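Local coordinates for protein tryptophanyl-tRNA synthetase (Cryptosporidium parvum Iowa II, PDB 3HV0) that probably catalyses the ATP-dependent attachment of L-tryptophan to tRNA(Trp), releasing AMP and diphosphate, as an aminoacyl-tRNA synthetase of class I, at residues 160-171 with 199-210. Sequence-based numbering, arbitrary orientation.
Sequences YIAELYPDILRI and AVQAAPAFSSSF. With TRP (tryptophan), chain C.
In the catalytic domain of this class I synthetase, helix 157-174 presents Y160, L164, D167, I168 and I171 to the last part of helix 192-202, which carries Q201 of the tryptophan pocket, and to the 3-10 segments 203-205 and 207-209. I171, I168 and L164 line the apolar part. CD1 of I171 lies 3.8 Å from CB of A202 and also reaches the edge of the F206 ring, near its plane, where CE2 is closest. With CG2 anti to the backbone N, I168 sets this branch 3.8 Å from CB of A199, while its CD1 meets CG2 of V200 at 3.9 Å. The small side chain of A203 faces D167 and I168, its CB 4.0 Å from CG1 of I168. CD2 of L164 abuts CB of S209 at 3.7 Å and CG of P204. Polar contacts flank this apolar patch. OD2 of D167 lies close to the hydroxyls of both S208 and S209, but both contacts are modelled too short for the details of these hydrogen bonds to be trusted; OG of S209 also lies 2.8 Å from O of A203. OD1 of D167 forms a salt bridge within the helix, NH1 of R170 standing 3.0 Å away above the carboxylate plane; Y246 also bonds to OD1. A chi1 of -165° carries the ring of Y160 toward 199-210, where its OH donates a proton to a lone pair of S209 O at 2.9 Å, in the carbonyl plane. The ring runs nearly parallel to that of F210 (planes at 18°), but slid so far that they barely overlap. Beyond the contact, Q201 projects away from helix 157-174 and lines the bound tryptophan, while P204 and F210 border strand 110-114 and A202 and F206 pack on helix 231-240. Another flank of helix 157-174 meets the second subunit, where Y165 OH bonds D117 of that chain.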
loop_
_atom_site.group_PDB
_atom_site.type_symbol
_atom_site.label_atom_id
_atom_site.label_comp_id
_atom_site.label_asym_id
_atom_site.label_seq_id
_atom_site.Cartn_x
_atom_site.Cartn_y
_atom_site.Cartn_z
ATOM N N TYR A 160 3.351 -2.589 -9.922
ATOM C CA TYR A 160 3.823 -1.201 -9.974
ATOM C C TYR A 160 3.583 -0.459 -8.675
ATOM O O TYR A 160 3.824 0.745 -8.606
ATOM C CB TYR A 160 3.120 -0.470 -11.120
ATOM C CG TYR A 160 3.736 0.860 -11.527
ATOM C CD1 TYR A 160 4.989 0.915 -12.109
ATOM C CD2 TYR A 160 3.039 2.047 -11.365
ATOM C CE1 TYR A 160 5.553 2.126 -12.491
ATOM C CE2 TYR A 160 3.591 3.249 -11.716
ATOM C CZ TYR A 160 4.848 3.288 -12.290
ATOM O OH TYR A 160 5.392 4.494 -12.662
ATOM N N ILE A 161 3.148 -1.177 -7.642
ATOM C CA ILE A 161 2.747 -0.571 -6.386
ATOM C C ILE A 161 3.851 0.290 -5.748
ATOM O O ILE A 161 3.573 1.348 -5.189
ATOM C CB ILE A 161 2.237 -1.650 -5.363
ATOM C CG1 ILE A 161 1.719 -0.968 -4.101
ATOM C CG2 ILE A 161 3.306 -2.666 -5.015
ATOM C CD1 ILE A 161 0.523 -0.097 -4.353
ATOM N N ALA A 162 5.097 -0.169 -5.836
ATOM C CA ALA A 162 6.220 0.522 -5.227
ATOM C C ALA A 162 6.444 1.867 -5.836
ATOM O O ALA A 162 6.760 2.813 -5.135
ATOM C CB ALA A 162 7.485 -0.308 -5.366
ATOM N N GLU A 163 6.305 1.967 -7.153
ATOM C CA GLU A 163 6.389 3.275 -7.813
ATOM C C GLU A 163 5.235 4.194 -7.387
ATOM O O GLU A 163 5.419 5.396 -7.302
ATOM C CB GLU A 163 6.421 3.115 -9.322
ATOM C CG GLU A 163 7.684 2.418 -9.849
ATOM C CD GLU A 163 8.920 3.294 -9.835
ATOM O OE1 GLU A 163 8.791 4.540 -9.826
ATOM O OE2 GLU A 163 10.033 2.728 -9.867
ATOM N N LEU A 164 4.055 3.643 -7.118
ATOM C CA LEU A 164 2.920 4.464 -6.651
ATOM C C LEU A 164 2.955 4.783 -5.142
ATOM O O LEU A 164 2.340 5.766 -4.684
ATOM C CB LEU A 164 1.580 3.777 -6.976
ATOM C CG LEU A 164 1.285 3.569 -8.483
ATOM C CD1 LEU A 164 0.001 2.780 -8.670
ATOM C CD2 LEU A 164 1.243 4.895 -9.229
ATOM N N TYR A 165 3.684 3.977 -4.371
ATOM C CA TYR A 165 3.580 4.052 -2.923
ATOM C C TYR A 165 3.848 5.460 -2.372
ATOM O O TYR A 165 3.132 5.897 -1.478
ATOM C CB TYR A 165 4.482 3.015 -2.245
ATOM C CG TYR A 165 4.093 2.642 -0.816
ATOM C CD1 TYR A 165 2.780 2.671 -0.388
ATOM C CD2 TYR A 165 5.047 2.197 0.083
ATOM C CE1 TYR A 165 2.432 2.298 0.909
ATOM C CE2 TYR A 165 4.703 1.829 1.402
ATOM C CZ TYR A 165 3.389 1.886 1.797
ATOM O OH TYR A 165 3.009 1.520 3.077
ATOM N N PRO A 166 4.848 6.185 -2.901
ATOM C CA PRO A 166 5.084 7.502 -2.298
ATOM C C PRO A 166 3.897 8.452 -2.415
ATOM O O PRO A 166 3.561 9.126 -1.452
ATOM C CB PRO A 166 6.303 8.034 -3.073
ATOM C CG PRO A 166 7.012 6.824 -3.515
ATOM C CD PRO A 166 5.926 5.827 -3.833
ATOM N N ASP A 167 3.245 8.478 -3.569
ATOM C CA ASP A 167 2.089 9.342 -3.756
ATOM C C ASP A 167 0.868 8.772 -3.065
ATOM O O ASP A 167 0.020 9.518 -2.633
ATOM C CB ASP A 167 1.802 9.551 -5.236
ATOM C CG ASP A 167 2.755 10.537 -5.892
ATOM O OD1 ASP A 167 3.432 11.298 -5.166
ATOM O OD2 ASP A 167 2.808 10.568 -7.151
ATOM N N ILE A 168 0.766 7.452 -2.954
ATOM C CA ILE A 168 -0.329 6.853 -2.178
ATOM C C ILE A 168 -0.250 7.371 -0.752
ATOM O O ILE A 168 -1.232 7.837 -0.191
ATOM C CB ILE A 168 -0.278 5.310 -2.178
ATOM C CG1 ILE A 168 -0.589 4.768 -3.593
ATOM C CG2 ILE A 168 -1.259 4.728 -1.122
ATOM C CD1 ILE A 168 -0.152 3.339 -3.821
ATOM N N LEU A 169 0.944 7.304 -0.182
ATOM C CA LEU A 169 1.186 7.735 1.199
ATOM C C LEU A 169 0.900 9.233 1.419
ATOM O O LEU A 169 0.352 9.628 2.456
ATOM C CB LEU A 169 2.625 7.385 1.605
ATOM C CG LEU A 169 2.904 5.899 1.872
ATOM C CD1 LEU A 169 4.402 5.643 1.990
ATOM C CD2 LEU A 169 2.166 5.414 3.139
ATOM N N ARG A 170 1.282 10.056 0.442
ATOM C CA ARG A 170 1.059 11.503 0.482
ATOM C C ARG A 170 -0.417 11.886 0.394
ATOM O O ARG A 170 -0.867 12.822 1.045
ATOM C CB ARG A 170 1.807 12.177 -0.659
ATOM C CG ARG A 170 3.289 12.272 -0.440
ATOM C CD ARG A 170 4.002 12.699 -1.721
ATOM N NE ARG A 170 5.464 12.652 -1.576
ATOM C CZ ARG A 170 6.309 12.052 -2.421
ATOM N NH1 ARG A 170 5.878 11.441 -3.501
ATOM N NH2 ARG A 170 7.611 12.071 -2.185
ATOM N N ILE A 171 -1.170 11.169 -0.417
ATOM C CA ILE A 171 -2.625 11.341 -0.473
ATOM C C ILE A 171 -3.286 10.872 0.832
ATOM O O ILE A 171 -4.180 11.512 1.342
ATOM C CB ILE A 171 -3.232 10.542 -1.636
ATOM C CG1 ILE A 171 -2.747 11.094 -2.988
ATOM C CG2 ILE A 171 -4.761 10.576 -1.561
ATOM C CD1 ILE A 171 -2.893 10.107 -4.122
ATOM N N ALA A 199 -6.682 5.887 -2.616
ATOM C CA ALA A 199 -5.386 6.535 -2.882
ATOM C C ALA A 199 -4.621 5.819 -3.998
ATOM O O ALA A 199 -3.949 6.451 -4.809
ATOM C CB ALA A 199 -4.544 6.600 -1.649
ATOM N N VAL A 200 -4.739 4.493 -4.046
ATOM C CA VAL A 200 -4.096 3.704 -5.113
ATOM C C VAL A 200 -4.612 4.085 -6.488
ATOM O O VAL A 200 -3.836 4.184 -7.434
ATOM C CB VAL A 200 -4.261 2.193 -4.889
ATOM C CG1 VAL A 200 -3.536 1.392 -5.963
ATOM C CG2 VAL A 200 -3.733 1.815 -3.530
ATOM N N GLN A 201 -5.912 4.338 -6.594
ATOM C CA GLN A 201 -6.488 4.759 -7.869
ATOM C C GLN A 201 -6.248 6.212 -8.177
ATOM O O GLN A 201 -6.199 6.591 -9.333
ATOM C CB GLN A 201 -7.980 4.534 -7.891
ATOM C CG GLN A 201 -8.591 4.879 -9.224
ATOM C CD GLN A 201 -9.782 4.077 -9.567
ATOM O OE1 GLN A 201 -10.653 4.554 -10.262
ATOM N NE2 GLN A 201 -9.846 2.861 -9.086
ATOM N N ALA A 202 -6.171 7.034 -7.138
ATOM C CA ALA A 202 -5.875 8.451 -7.297
ATOM C C ALA A 202 -4.462 8.681 -7.840
ATOM O O ALA A 202 -4.277 9.472 -8.747
ATOM C CB ALA A 202 -6.055 9.162 -5.989
ATOM N N ALA A 203 -3.493 7.945 -7.309
ATOM C CA ALA A 203 -2.070 8.232 -7.480
ATOM C C ALA A 203 -1.558 8.389 -8.932
ATOM O O ALA A 203 -0.643 9.180 -9.179
ATOM C CB ALA A 203 -1.216 7.203 -6.709
ATOM N N PRO A 204 -2.107 7.616 -9.880
ATOM C CA PRO A 204 -1.633 7.803 -11.248
ATOM C C PRO A 204 -2.116 9.092 -11.909
ATOM O O PRO A 204 -1.576 9.469 -12.968
ATOM C CB PRO A 204 -2.173 6.573 -11.993
ATOM C CG PRO A 204 -2.476 5.560 -10.920
ATOM C CD PRO A 204 -2.884 6.368 -9.732
ATOM N N ALA A 205 -3.092 9.785 -11.320
ATOM C CA ALA A 205 -3.477 11.110 -11.863
ATOM C C ALA A 205 -2.426 12.213 -11.562
ATOM O O ALA A 205 -2.635 13.373 -11.896
ATOM C CB ALA A 205 -4.837 11.514 -11.388
ATOM N N PHE A 206 -1.312 11.862 -10.916
ATOM C CA PHE A 206 -0.210 12.816 -10.714
ATOM C C PHE A 206 1.029 12.316 -11.415
ATOM O O PHE A 206 1.391 11.154 -11.248
ATOM C CB PHE A 206 0.160 12.983 -9.246
ATOM C CG PHE A 206 -0.942 13.501 -8.381
ATOM C CD1 PHE A 206 -1.549 14.697 -8.671
ATOM C CD2 PHE A 206 -1.319 12.823 -7.240
ATOM C CE1 PHE A 206 -2.560 15.185 -7.874
ATOM C CE2 PHE A 206 -2.310 13.314 -6.431
ATOM C CZ PHE A 206 -2.947 14.490 -6.755
ATOM N N SER A 207 1.702 13.214 -12.126
ATOM C CA SER A 207 2.845 12.874 -12.956
ATOM C C SER A 207 4.041 12.408 -12.153
ATOM O O SER A 207 4.874 11.677 -12.666
ATOM C CB SER A 207 3.264 14.084 -13.809
ATOM O OG SER A 207 3.749 15.139 -13.006
ATOM N N SER A 208 4.144 12.869 -10.905
ATOM C CA SER A 208 5.169 12.359 -10.019
ATOM C C SER A 208 5.147 10.812 -10.002
ATOM O O SER A 208 6.202 10.186 -9.937
ATOM C CB SER A 208 5.030 12.923 -8.591
ATOM O OG SER A 208 3.817 12.504 -7.966
ATOM N N SER A 209 3.969 10.205 -10.106
ATOM C CA SER A 209 3.851 8.733 -9.977
ATOM C C SER A 209 4.444 7.932 -11.133
ATOM O O SER A 209 4.386 6.695 -11.125
ATOM C CB SER A 209 2.407 8.340 -9.784
ATOM O OG SER A 209 1.990 8.753 -8.504
ATOM N N PHE A 210 5.004 8.635 -12.119
ATOM C CA PHE A 210 5.662 8.000 -13.260
ATOM C C PHE A 210 6.996 8.685 -13.521
ATOM O O PHE A 210 7.154 9.371 -14.523
ATOM C CB PHE A 210 4.774 8.054 -14.519
ATOM C CG PHE A 210 3.462 7.363 -14.356
ATOM C CD1 PHE A 210 3.371 5.985 -14.507
ATOM C CD2 PHE A 210 2.327 8.070 -14.008
ATOM C CE1 PHE A 210 2.162 5.326 -14.340
ATOM C CE2 PHE A 210 1.121 7.410 -13.837
ATOM C CZ PHE A 210 1.039 6.040 -14.005
HETATM N N TRP C . -11.659 0.841 -10.417
HETATM C CA TRP C . -11.993 1.025 -11.860
HETATM C C TRP C . -13.068 0.031 -12.274
HETATM O O TRP C . -13.264 -0.995 -11.598
HETATM C CB TRP C . -10.754 0.896 -12.769
HETATM C CG TRP C . -9.943 2.165 -12.879
HETATM C CD1 TRP C . -8.735 2.429 -12.279
HETATM C CD2 TRP C . -10.263 3.336 -13.647
HETATM N NE1 TRP C . -8.297 3.678 -12.626
HETATM C CE2 TRP C . -9.220 4.262 -13.452
HETATM C CE3 TRP C . -11.324 3.688 -14.476
HETATM C CZ2 TRP C . -9.210 5.517 -14.056
HETATM C CZ3 TRP C . -11.314 4.936 -15.071
HETATM C CH2 TRP C . -10.265 5.843 -14.847
HETATM O OXT TRP C . -13.752 0.268 -13.287
#